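Local coordinates for KmHsv2 (PDB 3VU4), which probably binds phosphoinositides as a PROPPIN beta-propeller, in the manner of Atg18, at residues 35-40 / 62-67; 144-149 / 205-210; 263-268 / 295-300. All blocks are in the same frame, centred on the assembly; numbering follows the deposited sequence.

Contact 1 of 3, residues 35-40 / 62-67; sequences ILSTLK and SKVRML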
ATOM      1  N   ILE A  35       6.131  -6.257  -8.876  1.00 40.54           N
ATOM      2  CA  ILE A  35       7.449  -6.846  -9.032  1.00 40.07           C
ATOM      3  C   ILE A  35       7.560  -7.871  -7.929  1.00 41.32           C
ATOM      4  O   ILE A  35       7.072  -7.665  -6.813  1.00 39.43           O
ATOM      5  CB  ILE A  35       8.599  -5.822  -8.928  1.00 39.81           C
ATOM      6  CG1 ILE A  35       9.929  -6.549  -9.148  1.00 39.54           C
ATOM      7  CG2 ILE A  35       8.608  -5.142  -7.577  1.00 36.28           C
ATOM      8  CD1 ILE A  35      11.030  -5.658  -9.683  1.00 42.28           C
ATOM      9  N   LEU A  36       8.200  -8.985  -8.242  1.00 43.51           N
ATOM     10  CA  LEU A  36       8.310 -10.054  -7.274  1.00 46.26           C
ATOM     11  C   LEU A  36       9.660 -10.764  -7.353  1.00 47.22           C
ATOM     12  O   LEU A  36      10.270 -10.842  -8.417  1.00 46.47           O
ATOM     13  CB  LEU A  36       7.114 -10.987  -7.507  1.00 45.30           C
ATOM     14  CG  LEU A  36       7.069 -12.504  -7.536  1.00 48.25           C
ATOM     15  CD1 LEU A  36       5.614 -12.892  -7.809  1.00 46.44           C
ATOM     16  CD2 LEU A  36       7.972 -13.066  -8.624  1.00 47.94           C
ATOM     17  N   SER A  37      10.136 -11.249  -6.212  1.00 48.39           N
ATOM     18  CA  SER A  37      11.414 -11.937  -6.157  1.00 49.54           C
ATOM     19  C   SER A  37      11.311 -13.346  -5.576  1.00 52.08           C
ATOM     20  O   SER A  37      10.447 -13.633  -4.735  1.00 51.83           O
ATOM     21  CB  SER A  37      12.414 -11.124  -5.328  1.00 48.67           C
ATOM     22  OG  SER A  37      12.102 -11.180  -3.949  1.00 45.78           O
ATOM     23  N   THR A  38      12.206 -14.219  -6.036  1.00 53.29           N
ATOM     24  CA  THR A  38      12.269 -15.601  -5.578  1.00 54.95           C
ATOM     25  C   THR A  38      13.713 -15.871  -5.197  1.00 56.35           C
ATOM     26  O   THR A  38      14.534 -14.953  -5.149  1.00 57.88           O
ATOM     27  CB  THR A  38      11.888 -16.587  -6.685  1.00 55.69           C
ATOM     28  OG1 THR A  38      12.867 -16.526  -7.730  1.00 57.98           O
ATOM     29  CG2 THR A  38      10.523 -16.251  -7.260  1.00 55.94           C
ATOM     30  N   LEU A  39      14.026 -17.134  -4.932  1.00 57.46           N
ATOM     31  CA  LEU A  39      15.383 -17.512  -4.565  1.00 58.47           C
ATOM     32  C   LEU A  39      16.287 -17.459  -5.795  1.00 58.88           C
ATOM     33  O   LEU A  39      17.507 -17.314  -5.686  1.00 57.81           O
ATOM     34  CB  LEU A  39      15.392 -18.930  -3.995  1.00 56.14           C
ATOM     35  CG  LEU A  39      14.544 -19.151  -2.741  1.00 58.09           C
ATOM     36  CD1 LEU A  39      14.714 -20.597  -2.248  1.00 55.09           C
ATOM     37  CD2 LEU A  39      14.963 -18.161  -1.656  1.00 55.47           C
ATOM     38  N   LYS A  40      15.660 -17.539  -6.964  1.00 59.26           N
ATOM     39  CA  LYS A  40      16.377 -17.565  -8.226  1.00 60.43           C
ATOM     40  C   LYS A  40      16.249 -16.351  -9.144  1.00 60.79           C
ATOM     41  O   LYS A  40      17.054 -16.201 -10.064  1.00 62.29           O
ATOM     42  CB  LYS A  40      15.963 -18.823  -8.995  1.00 61.21           C
ATOM     43  CG  LYS A  40      16.253 -20.131  -8.250  1.00 62.34           C
ATOM     44  CD  LYS A  40      15.405 -21.291  -8.769  1.00 63.69           C
ATOM     45  CE  LYS A  40      15.577 -21.495 -10.267  1.00 65.30           C
ATOM     46  NZ  LYS A  40      14.726 -22.611 -10.760  1.00 67.48           N
ATOM     47  N   SER A  62      16.318 -10.340  -1.463  1.00 49.28           N
ATOM     48  CA  SER A  62      15.651 -10.218  -0.181  1.00 48.25           C
ATOM     49  C   SER A  62      14.519  -9.181  -0.204  1.00 48.49           C
ATOM     50  O   SER A  62      13.536  -9.284   0.550  1.00 46.14           O
ATOM     51  CB  SER A  62      16.700  -9.838   0.861  1.00 48.03           C
ATOM     52  OG  SER A  62      16.117  -9.188   1.968  1.00 55.77           O
ATOM     53  N   LYS A  63      14.669  -8.187  -1.075  1.00 46.56           N
ATOM     54  CA  LYS A  63      13.702  -7.114  -1.206  1.00 46.17           C
ATOM     55  C   LYS A  63      13.778  -6.561  -2.628  1.00 46.54           C
ATOM     56  O   LYS A  63      14.859  -6.468  -3.211  1.00 47.01           O
ATOM     57  CB  LYS A  63      14.021  -6.034  -0.172  1.00 46.06           C
ATOM     58  CG  LYS A  63      13.106  -4.824  -0.185  1.00 44.73           C
ATOM     59  CD  LYS A  63      13.097  -4.209   1.187  1.00 44.50           C
ATOM     60  CE  LYS A  63      12.503  -5.205   2.168  1.00 44.05           C
ATOM     61  NZ  LYS A  63      12.723  -4.828   3.580  1.00 45.15           N
ATOM     62  N   VAL A  64      12.635  -6.193  -3.191  1.00 45.55           N
ATOM     63  CA  VAL A  64      12.625  -5.691  -4.552  1.00 46.35           C
ATOM     64  C   VAL A  64      11.579  -4.580  -4.775  1.00 46.87           C
ATOM     65  O   VAL A  64      10.454  -4.655  -4.283  1.00 46.48           O
ATOM     66  CB  VAL A  64      12.399  -6.881  -5.533  1.00 47.50           C
ATOM     67  CG1 VAL A  64      10.997  -7.467  -5.347  1.00 47.17           C
ATOM     68  CG2 VAL A  64      12.633  -6.442  -6.958  1.00 48.78           C
ATOM     69  N   ARG A  65      11.976  -3.543  -5.511  1.00 47.11           N
ATOM     70  CA  ARG A  65      11.105  -2.399  -5.806  1.00 46.60           C
ATOM     71  C   ARG A  65      11.274  -1.966  -7.256  1.00 48.16           C
ATOM     72  O   ARG A  65      12.295  -2.262  -7.886  1.00 48.84           O
ATOM     73  CB  ARG A  65      11.470  -1.206  -4.917  1.00 44.06           C
ATOM     74  CG  ARG A  65      11.338  -1.445  -3.429  1.00 40.73           C
ATOM     75  CD  ARG A  65       9.895  -1.419  -2.992  1.00 38.38           C
ATOM     76  NE  ARG A  65       9.789  -1.573  -1.549  1.00 38.26           N
ATOM     77  CZ  ARG A  65       9.725  -2.743  -0.927  1.00 37.14           C
ATOM     78  NH1 ARG A  65       9.742  -3.870  -1.630  1.00 35.89           N
ATOM     79  NH2 ARG A  65       9.674  -2.784   0.400  1.00 35.28           N
ATOM     80  N   MET A  66      10.279  -1.273  -7.796  1.00 48.50           N
ATOM     81  CA  MET A  66      10.402  -0.784  -9.160  1.00 50.28           C
ATOM     82  C   MET A  66       9.980   0.683  -9.247  1.00 51.31           C
ATOM     83  O   MET A  66       9.242   1.181  -8.393  1.00 50.81           O
ATOM     84  CB  MET A  66       9.603  -1.660 -10.133  1.00 50.43           C
ATOM     85  CG  MET A  66       8.107  -1.475 -10.149  1.00 50.94           C
ATOM     86  SD  MET A  66       7.340  -2.721 -11.238  1.00 53.23           S
ATOM     87  CE  MET A  66       7.629  -1.998 -12.870  1.00 50.90           C
ATOM     88  N   LEU A  67      10.485   1.385 -10.258  1.00 52.74           N
ATOM     89  CA  LEU A  67      10.160   2.795 -10.438  1.00 53.71           C
ATOM     90  C   LEU A  67       9.240   2.994 -11.631  1.00 53.95           C
ATOM     91  O   LEU A  67       9.677   2.928 -12.775  1.00 53.84           O
ATOM     92  CB  LEU A  67      11.432   3.619 -10.640  1.00 53.89           C
ATOM     93  CG  LEU A  67      11.181   5.107 -10.921  1.00 54.42           C
ATOM     94  CD1 LEU A  67      10.542   5.769  -9.701  1.00 52.58           C
ATOM     95  CD2 LEU A  67      12.492   5.788 -11.267  1.00 53.90           C
TER
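Ile35 overlaps Val64 tip to tip, its CD1 coming within 3.3 Å of Val64 CG2. The reach follows from an extended side chain: CG1 of Ile35 is anti to the backbone N (chi1 -178°), and CD1 continues outward from it. Its other branch, CG2, lies 4.0 Å from CG1 of Val64, so both methyls of the valine are engaged. The second of these, Val64 CG1, also touches Ser37 CB at 3.9 Å. Beyond the valine, the sulfur of Met66 touches the root of the isoleucine, with SD 4.1 Å from Ile35 CB. No hydrogen bond crosses between 35-37 and 63-66, whose axes run nearly antiparallel (161°) and pass 6.6 Å apart; the strands belong to adjacent blades and meet through side chains. Ser37 turns its hydroxyl to Thr23. CB of Arg65 points away from 35-40; its NH1 donates to Val64 O from above the carbonyl plane and forms a salt bridge with Asp24. In the propeller, 33-37 is the second strand of the first blade and 63-66 the innermost strand of the next. Ile35 is further packed by Phe42 and Ile44 of strand 41-47 and by Val73 of strand 72-76.

Contact 2 of 3, residues 144-149 / 205-210; sequences EFSNGL and RKSDMV. With SO4 (sulfate ion), chain J.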
ATOM      1  N   GLU A 144       5.704   5.855   5.226  1.00 46.07           N
ATOM      2  CA  GLU A 144       5.241   5.653   3.873  1.00 46.94           C
ATOM      3  C   GLU A 144       5.637   6.875   3.068  1.00 47.18           C
ATOM      4  O   GLU A 144       5.675   7.994   3.580  1.00 45.81           O
ATOM      5  CB  GLU A 144       3.720   5.485   3.825  1.00 47.28           C
ATOM      6  CG  GLU A 144       3.253   4.664   2.626  1.00 51.35           C
ATOM      7  CD  GLU A 144       1.954   5.162   2.031  1.00 53.90           C
ATOM      8  OE1 GLU A 144       1.097   5.648   2.793  1.00 57.43           O
ATOM      9  OE2 GLU A 144       1.781   5.056   0.800  1.00 55.89           O
ATOM     10  N   PHE A 145       5.961   6.651   1.807  1.00 48.66           N
ATOM     11  CA  PHE A 145       6.332   7.743   0.937  1.00 49.01           C
ATOM     12  C   PHE A 145       5.594   7.569  -0.364  1.00 48.90           C
ATOM     13  O   PHE A 145       5.646   6.507  -0.976  1.00 48.61           O
ATOM     14  CB  PHE A 145       7.827   7.749   0.658  1.00 49.48           C
ATOM     15  CG  PHE A 145       8.238   8.822  -0.294  1.00 49.91           C
ATOM     16  CD1 PHE A 145       8.192  10.158   0.089  1.00 51.27           C
ATOM     17  CD2 PHE A 145       8.606   8.508  -1.598  1.00 50.39           C
ATOM     18  CE1 PHE A 145       8.503  11.175  -0.815  1.00 51.99           C
ATOM     19  CE2 PHE A 145       8.919   9.515  -2.511  1.00 52.47           C
ATOM     20  CZ  PHE A 145       8.866  10.853  -2.117  1.00 51.51           C
ATOM     21  N   SER A 146       4.898   8.612  -0.788  1.00 49.56           N
ATOM     22  CA  SER A 146       4.165   8.540  -2.040  1.00 50.62           C
ATOM     23  C   SER A 146       3.829   9.923  -2.535  1.00 50.35           C
ATOM     24  O   SER A 146       3.478  10.804  -1.747  1.00 48.95           O
ATOM     25  CB  SER A 146       2.869   7.739  -1.867  1.00 51.72           C
ATOM     26  OG  SER A 146       2.089   7.771  -3.051  1.00 49.89           O
ATOM     27  N   ASN A 147       3.958  10.110  -3.844  1.00 51.38           N
ATOM     28  CA  ASN A 147       3.622  11.378  -4.462  1.00 51.43           C
ATOM     29  C   ASN A 147       4.288  12.566  -3.748  1.00 50.40           C
ATOM     30  O   ASN A 147       3.615  13.519  -3.359  1.00 48.53           O
ATOM     31  CB  ASN A 147       2.109  11.526  -4.417  1.00 54.48           C
ATOM     32  CG  ASN A 147       1.580  12.373  -5.522  1.00 57.69           C
ATOM     33  OD1 ASN A 147       0.980  11.864  -6.462  1.00 60.27           O
ATOM     34  ND2 ASN A 147       1.799  13.680  -5.428  1.00 60.35           N
ATOM     35  N   GLY A 148       5.602  12.489  -3.555  1.00 49.64           N
ATOM     36  CA  GLY A 148       6.327  13.564  -2.898  1.00 49.04           C
ATOM     37  C   GLY A 148       6.048  13.839  -1.424  1.00 50.40           C
ATOM     38  O   GLY A 148       6.569  14.812  -0.869  1.00 52.03           O
ATOM     39  N   LEU A 149       5.253  12.997  -0.771  1.00 48.43           N
ATOM     40  CA  LEU A 149       4.938  13.214   0.635  1.00 46.51           C
ATOM     41  C   LEU A 149       5.480  12.087   1.526  1.00 45.79           C
ATOM     42  O   LEU A 149       5.315  10.907   1.219  1.00 45.64           O
ATOM     43  CB  LEU A 149       3.423  13.332   0.789  1.00 46.97           C
ATOM     44  CG  LEU A 149       2.861  14.164   1.937  1.00 48.96           C
ATOM     45  CD1 LEU A 149       3.368  15.589   1.826  1.00 48.86           C
ATOM     46  CD2 LEU A 149       1.334  14.142   1.880  1.00 47.60           C
ATOM     47  N   ARG A 205      -4.159   8.118  -3.524  1.00 41.89           N
ATOM     48  CA  ARG A 205      -3.538   8.459  -4.804  1.00 44.49           C
ATOM     49  C   ARG A 205      -2.944   9.861  -4.896  1.00 46.74           C
ATOM     50  O   ARG A 205      -1.784  10.027  -5.275  1.00 46.67           O
ATOM     51  CB  ARG A 205      -4.558   8.286  -5.921  1.00 48.17           C
ATOM     52  CG  ARG A 205      -4.327   7.111  -6.826  1.00 52.45           C
ATOM     53  CD  ARG A 205      -3.751   7.541  -8.163  1.00 56.90           C
ATOM     54  NE  ARG A 205      -4.115   6.604  -9.228  1.00 62.54           N
ATOM     55  CZ  ARG A 205      -3.896   5.288  -9.187  1.00 65.18           C
ATOM     56  NH1 ARG A 205      -3.309   4.740  -8.126  1.00 66.15           N
ATOM     57  NH2 ARG A 205      -4.272   4.516 -10.204  1.00 66.08           N
ATOM     58  N   LYS A 206      -3.748  10.867  -4.566  1.00 48.47           N
ATOM     59  CA  LYS A 206      -3.313  12.254  -4.629  1.00 51.05           C
ATOM     60  C   LYS A 206      -2.413  12.681  -3.471  1.00 51.67           C
ATOM     61  O   LYS A 206      -1.731  13.701  -3.561  1.00 53.69           O
ATOM     62  CB  LYS A 206      -4.530  13.171  -4.675  1.00 53.67           C
ATOM     63  CG  LYS A 206      -5.437  12.930  -5.859  1.00 57.80           C
ATOM     64  CD  LYS A 206      -6.735  13.712  -5.725  1.00 59.08           C
ATOM     65  CE  LYS A 206      -7.673  13.408  -6.884  1.00 61.81           C
ATOM     66  NZ  LYS A 206      -9.044  13.942  -6.641  1.00 63.55           N
ATOM     67  N   SER A 207      -2.420  11.911  -2.389  1.00 49.97           N
ATOM     68  CA  SER A 207      -1.616  12.211  -1.205  1.00 49.16           C
ATOM     69  C   SER A 207      -2.211  13.330  -0.366  1.00 47.81           C
ATOM     70  O   SER A 207      -1.532  13.892   0.487  1.00 48.31           O
ATOM     71  CB  SER A 207      -0.179  12.583  -1.587  1.00 49.57           C
ATOM     72  OG  SER A 207       0.570  11.437  -1.943  1.00 53.76           O
ATOM     73  N   ASP A 208      -3.474  13.656  -0.608  1.00 46.01           N
ATOM     74  CA  ASP A 208      -4.130  14.704   0.155  1.00 44.78           C
ATOM     75  C   ASP A 208      -4.768  14.138   1.418  1.00 43.64           C
ATOM     76  O   ASP A 208      -5.234  14.884   2.275  1.00 44.13           O
ATOM     77  CB  ASP A 208      -5.176  15.423  -0.701  1.00 47.11           C
ATOM     78  CG  ASP A 208      -6.174  14.477  -1.319  1.00 51.80           C
ATOM     79  OD1 ASP A 208      -7.383  14.631  -1.057  1.00 55.67           O
ATOM     80  OD2 ASP A 208      -5.758  13.579  -2.076  1.00 57.31           O
ATOM     81  N   MET A 209      -4.789  12.813   1.535  1.00 41.84           N
ATOM     82  CA  MET A 209      -5.337  12.168   2.728  1.00 40.36           C
ATOM     83  C   MET A 209      -4.463  10.992   3.144  1.00 38.26           C
ATOM     84  O   MET A 209      -3.769  10.392   2.318  1.00 39.46           O
ATOM     85  CB  MET A 209      -6.769  11.678   2.485  1.00 41.70           C
ATOM     86  CG  MET A 209      -7.796  12.793   2.333  1.00 46.24           C
ATOM     87  SD  MET A 209      -9.498  12.176   2.285  1.00 50.22           S
ATOM     88  CE  MET A 209      -9.519  11.251   0.664  1.00 54.08           C
ATOM     89  N   VAL A 210      -4.479  10.670   4.428  1.00 34.95           N
ATOM     90  CA  VAL A 210      -3.698   9.540   4.913  1.00 34.03           C
ATOM     91  C   VAL A 210      -4.555   8.727   5.876  1.00 33.98           C
ATOM     92  O   VAL A 210      -5.165   9.284   6.783  1.00 34.55           O
ATOM     93  CB  VAL A 210      -2.407   9.999   5.618  1.00 32.32           C
ATOM     94  CG1 VAL A 210      -2.736  10.891   6.810  1.00 30.65           C
ATOM     95  CG2 VAL A 210      -1.605   8.788   6.046  1.00 32.29           C
TER
HETATM   96  S   SO4 J 408       5.463   8.870  -6.913  0.50 68.49           S
HETATM   97  O1  SO4 J 408       6.100  10.189  -6.729  0.50 68.04           O
HETATM   98  O2  SO4 J 408       4.003   9.031  -7.054  0.50 67.03           O
HETATM   99  O3  SO4 J 408       6.006   8.247  -8.122  0.50 67.09           O
HETATM  100  O4  SO4 J 408       5.764   8.007  -5.754  0.50 67.56           O
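Ser207 OG stands above the plane of the Ser146 carbonyl, 62° out of it, and donates to its O at 3.0 Å. That oxygen is gripped a second time by Leu149 N, 3.0 Å away, which helps close the type I' turn from Ser146 to Leu149. The same hydroxyl meets the next residue of the turn, Asn147 CB lying 2.9 Å from Ser207 OG. Asn147 swings CG anti to its backbone N, bringing its amide toward the backbone of Arg205 and Lys206; ND2 stays 4.0 Å from Lys206 O, too far for a bond. On the far flank of Ser207, Leu149 CD2 lies 3.2 Å from the serine's carbonyl O, an oxygen that is hydrogen-bonded to Thr225 OG1. An alanine at Ser207 would lose the hydroxyl and would probably loosen the tie between the turn and the loop, leaving Ser146 O with Leu149 N alone of this pair of donors. A sulfate, probably from the crystallisation liquor, takes a weak, long bond from Asn147 N. The hairpin turn joins the inner strands 142-146 and 149-154 of one blade; 205-208 lies in the equivalent connection between 198-203 and 209-214 of the next.

Contact 3 of 3, residues 263-268 / 295-300; sequences TLHVFE and LCNFKL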
ATOM      1  N   THR A 263     -10.546 -11.598   5.803  1.00 38.09           N
ATOM      2  CA  THR A 263     -11.814 -10.998   5.456  1.00 39.09           C
ATOM      3  C   THR A 263     -11.535  -9.631   4.834  1.00 39.06           C
ATOM      4  O   THR A 263     -10.762  -8.838   5.368  1.00 40.24           O
ATOM      5  CB  THR A 263     -12.680 -10.830   6.683  1.00 39.56           C
ATOM      6  OG1 THR A 263     -12.948 -12.120   7.239  1.00 44.75           O
ATOM      7  CG2 THR A 263     -13.982 -10.172   6.316  1.00 41.60           C
ATOM      8  N   LEU A 264     -12.149  -9.376   3.688  1.00 38.54           N
ATOM      9  CA  LEU A 264     -11.968  -8.115   2.988  1.00 37.83           C
ATOM     10  C   LEU A 264     -13.109  -7.175   3.379  1.00 37.01           C
ATOM     11  O   LEU A 264     -14.274  -7.567   3.351  1.00 35.13           O
ATOM     12  CB  LEU A 264     -11.955  -8.374   1.478  1.00 38.27           C
ATOM     13  CG  LEU A 264     -11.746  -7.196   0.530  1.00 42.12           C
ATOM     14  CD1 LEU A 264     -10.436  -6.496   0.865  1.00 42.52           C
ATOM     15  CD2 LEU A 264     -11.752  -7.693  -0.921  1.00 39.79           C
ATOM     16  N   HIS A 265     -12.755  -5.951   3.767  1.00 36.10           N
ATOM     17  CA  HIS A 265     -13.725  -4.934   4.181  1.00 36.72           C
ATOM     18  C   HIS A 265     -13.526  -3.664   3.358  1.00 37.00           C
ATOM     19  O   HIS A 265     -12.402  -3.320   2.981  1.00 36.15           O
ATOM     20  CB  HIS A 265     -13.535  -4.564   5.657  1.00 38.30           C
ATOM     21  CG  HIS A 265     -13.499  -5.738   6.588  1.00 43.82           C
ATOM     22  ND1 HIS A 265     -14.639  -6.311   7.113  1.00 43.03           N
ATOM     23  CD2 HIS A 265     -12.456  -6.441   7.094  1.00 43.09           C
ATOM     24  CE1 HIS A 265     -14.300  -7.313   7.902  1.00 44.21           C
ATOM     25  NE2 HIS A 265     -12.982  -7.413   7.908  1.00 45.53           N
ATOM     26  N   VAL A 266     -14.616  -2.960   3.086  1.00 35.10           N
ATOM     27  CA  VAL A 266     -14.531  -1.724   2.332  1.00 33.92           C
ATOM     28  C   VAL A 266     -15.209  -0.622   3.121  1.00 34.59           C
ATOM     29  O   VAL A 266     -16.337  -0.789   3.581  1.00 35.00           O
ATOM     30  CB  VAL A 266     -15.217  -1.846   0.964  1.00 33.57           C
ATOM     31  CG1 VAL A 266     -15.266  -0.481   0.289  1.00 29.60           C
ATOM     32  CG2 VAL A 266     -14.465  -2.852   0.096  1.00 29.87           C
ATOM     33  N   PHE A 267     -14.501   0.490   3.302  1.00 34.42           N
ATOM     34  CA  PHE A 267     -15.035   1.646   4.019  1.00 35.20           C
ATOM     35  C   PHE A 267     -15.205   2.772   3.004  1.00 36.43           C
ATOM     36  O   PHE A 267     -14.429   2.887   2.045  1.00 37.58           O
ATOM     37  CB  PHE A 267     -14.084   2.065   5.141  1.00 31.88           C
ATOM     38  CG  PHE A 267     -13.936   1.035   6.211  1.00 31.25           C
ATOM     39  CD1 PHE A 267     -14.852   0.959   7.246  1.00 31.80           C
ATOM     40  CD2 PHE A 267     -12.893   0.111   6.169  1.00 31.40           C
ATOM     41  CE1 PHE A 267     -14.736  -0.030   8.235  1.00 32.88           C
ATOM     42  CE2 PHE A 267     -12.770  -0.870   7.141  1.00 30.34           C
ATOM     43  CZ  PHE A 267     -13.691  -0.943   8.177  1.00 30.18           C
ATOM     44  N   GLU A 268     -16.212   3.606   3.212  1.00 36.40           N
ATOM     45  CA  GLU A 268     -16.478   4.687   2.275  1.00 37.39           C
ATOM     46  C   GLU A 268     -16.096   6.074   2.781  1.00 37.03           C
ATOM     47  O   GLU A 268     -16.642   6.540   3.784  1.00 36.96           O
ATOM     48  CB  GLU A 268     -17.963   4.650   1.894  1.00 38.01           C
ATOM     49  CG  GLU A 268     -18.458   5.835   1.067  1.00 41.42           C
ATOM     50  CD  GLU A 268     -19.936   5.714   0.729  1.00 43.08           C
ATOM     51  OE1 GLU A 268     -20.274   4.991  -0.233  1.00 44.78           O
ATOM     52  OE2 GLU A 268     -20.762   6.326   1.441  1.00 44.17           O
ATOM     53  N   LEU A 295     -18.780  -1.204   4.475  1.00 39.23           N
ATOM     54  CA  LEU A 295     -19.879  -1.274   3.515  1.00 41.46           C
ATOM     55  C   LEU A 295     -20.224  -2.729   3.226  1.00 42.71           C
ATOM     56  O   LEU A 295     -21.383  -3.082   3.042  1.00 42.55           O
ATOM     57  CB  LEU A 295     -19.477  -0.601   2.207  1.00 41.70           C
ATOM     58  CG  LEU A 295     -20.167   0.713   1.867  1.00 44.71           C
ATOM     59  CD1 LEU A 295     -20.218   1.616   3.090  1.00 44.55           C
ATOM     60  CD2 LEU A 295     -19.416   1.369   0.707  1.00 45.93           C
ATOM     61  N   CYS A 296     -19.195  -3.566   3.180  1.00 44.70           N
ATOM     62  CA  CYS A 296     -19.369  -4.981   2.906  1.00 45.85           C
ATOM     63  C   CYS A 296     -18.189  -5.759   3.454  1.00 46.01           C
ATOM     64  O   CYS A 296     -17.075  -5.245   3.514  1.00 46.10           O
ATOM     65  CB  CYS A 296     -19.501  -5.211   1.397  1.00 47.11           C
ATOM     66  SG  CYS A 296     -18.246  -4.377   0.396  1.00 51.94           S
ATOM     67  N   ASN A 297     -18.445  -7.002   3.852  1.00 46.86           N
ATOM     68  CA  ASN A 297     -17.418  -7.869   4.412  1.00 46.85           C
ATOM     69  C   ASN A 297     -17.384  -9.177   3.648  1.00 46.23           C
ATOM     70  O   ASN A 297     -18.287 -10.002   3.764  1.00 48.92           O
ATOM     71  CB  ASN A 297     -17.719  -8.134   5.883  1.00 49.19           C
ATOM     72  CG  ASN A 297     -17.986  -6.853   6.657  1.00 54.20           C
ATOM     73  OD1 ASN A 297     -17.172  -5.924   6.642  1.00 55.55           O
ATOM     74  ND2 ASN A 297     -19.129  -6.793   7.337  1.00 54.83           N
ATOM     75  N   PHE A 298     -16.324  -9.370   2.878  1.00 43.53           N
ATOM     76  CA  PHE A 298     -16.176 -10.566   2.068  1.00 41.09           C
ATOM     77  C   PHE A 298     -15.133 -11.518   2.650  1.00 40.06           C
ATOM     78  O   PHE A 298     -14.021 -11.116   2.966  1.00 38.72           O
ATOM     79  CB  PHE A 298     -15.767 -10.138   0.663  1.00 40.23           C
ATOM     80  CG  PHE A 298     -15.698 -11.256  -0.323  1.00 39.62           C
ATOM     81  CD1 PHE A 298     -16.817 -11.612  -1.067  1.00 37.38           C
ATOM     82  CD2 PHE A 298     -14.495 -11.920  -0.555  1.00 37.76           C
ATOM     83  CE1 PHE A 298     -16.732 -12.605  -2.030  1.00 38.17           C
ATOM     84  CE2 PHE A 298     -14.401 -12.919  -1.519  1.00 34.90           C
ATOM     85  CZ  PHE A 298     -15.512 -13.262  -2.257  1.00 36.57           C
ATOM     86  N   LYS A 299     -15.496 -12.785   2.791  1.00 41.30           N
ATOM     87  CA  LYS A 299     -14.564 -13.775   3.321  1.00 42.64           C
ATOM     88  C   LYS A 299     -13.749 -14.398   2.195  1.00 40.52           C
ATOM     89  O   LYS A 299     -14.285 -15.023   1.280  1.00 36.89           O
ATOM     90  CB  LYS A 299     -15.317 -14.849   4.113  1.00 46.59           C
ATOM     91  CG  LYS A 299     -16.016 -14.275   5.348  1.00 53.60           C
ATOM     92  CD  LYS A 299     -16.583 -15.352   6.264  1.00 58.26           C
ATOM     93  CE  LYS A 299     -17.208 -14.730   7.515  1.00 60.88           C
ATOM     94  NZ  LYS A 299     -17.784 -15.750   8.449  1.00 62.76           N
ATOM     95  N   LEU A 300     -12.440 -14.194   2.269  1.00 39.50           N
ATOM     96  CA  LEU A 300     -11.524 -14.695   1.260  1.00 39.62           C
ATOM     97  C   LEU A 300     -11.291 -16.195   1.394  1.00 40.24           C
ATOM     98  O   LEU A 300     -11.342 -16.755   2.493  1.00 40.31           O
ATOM     99  CB  LEU A 300     -10.203 -13.929   1.345  1.00 37.18           C
ATOM    100  CG  LEU A 300     -10.385 -12.426   1.090  1.00 37.11           C
ATOM    101  CD1 LEU A 300      -9.185 -11.636   1.617  1.00 33.20           C
ATOM    102  CD2 LEU A 300     -10.620 -12.196  -0.410  1.00 32.83           C
TER
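His265 and Asn297 cross obliquely on one face of the sheet, imidazole and amide planes 66° apart, with the end of the asparagine meeting the edge of the ring rather than its face. Both first torsions put the flat group anti to the carbonyl carbon, which brings the two groups together over this non-hydrogen-bonded pair. On the same face, Thr263 and Lys299 lie side by side and point the same way, Thr263 OG1 4.2 Å from Lys299 CG. The other face carries Leu264, Val266, Cys296 and Phe298. Leu264 CB stands 4.3 Å from Phe298 CB, but the phenylalanine ring leads away from the neighbouring strand and has Leu300 CD2 at its edge, in plane. Val266 CB meets Cys296 SG at 4.0 Å. Strands 263-268 and 296-299 are the third and outermost strands of an antiparallel four-stranded propeller blade. Leu264 and Phe298 join their backbones twice: Leu264 N to Phe298 O at 2.7 Å and Phe298 N to Leu264 O at 2.8 Å, each in the carbonyl plane. At the far end, Leu295 N donates to Val266 O nearly along the C=O axis (2.6 Å), and Leu295 crosses Glu268 obliquely, CD2 3.8 Å from Glu268 CB. The carboxylate of Glu268 is held by Gln290. Phe267 turns from the edge strand, and its ring meets that of Phe234, which opens the Phe-Arg-Arg-Gly sequence associated with phosphoinositide binding in this family. Ile345 of strand 342-352, in the last blade, packs on Val266, Cys296 and Phe298.

In the fold
The three contacts sample different parts of one seven-bladed ring. Contacts 1 and 2 each join consecutive blades, the first by apolar side chains between sheets, the second by a turn and a loop at the blade ends; contact 3 lies within a single blade, toward its outer edge. None touches another. The centres of contact 1 and contact 2 are 23 Å apart. Those of contact 2 and contact 3 are 24 Å apart, and those of contact 1 and contact 3 are 29 Å apart. The sulfate lies at contact 2, whereas strand 263-268 of contact 3 meets Phe234, in the probable phosphoinositide-binding motif, through Phe267, a residue that makes no contact across to 295-300.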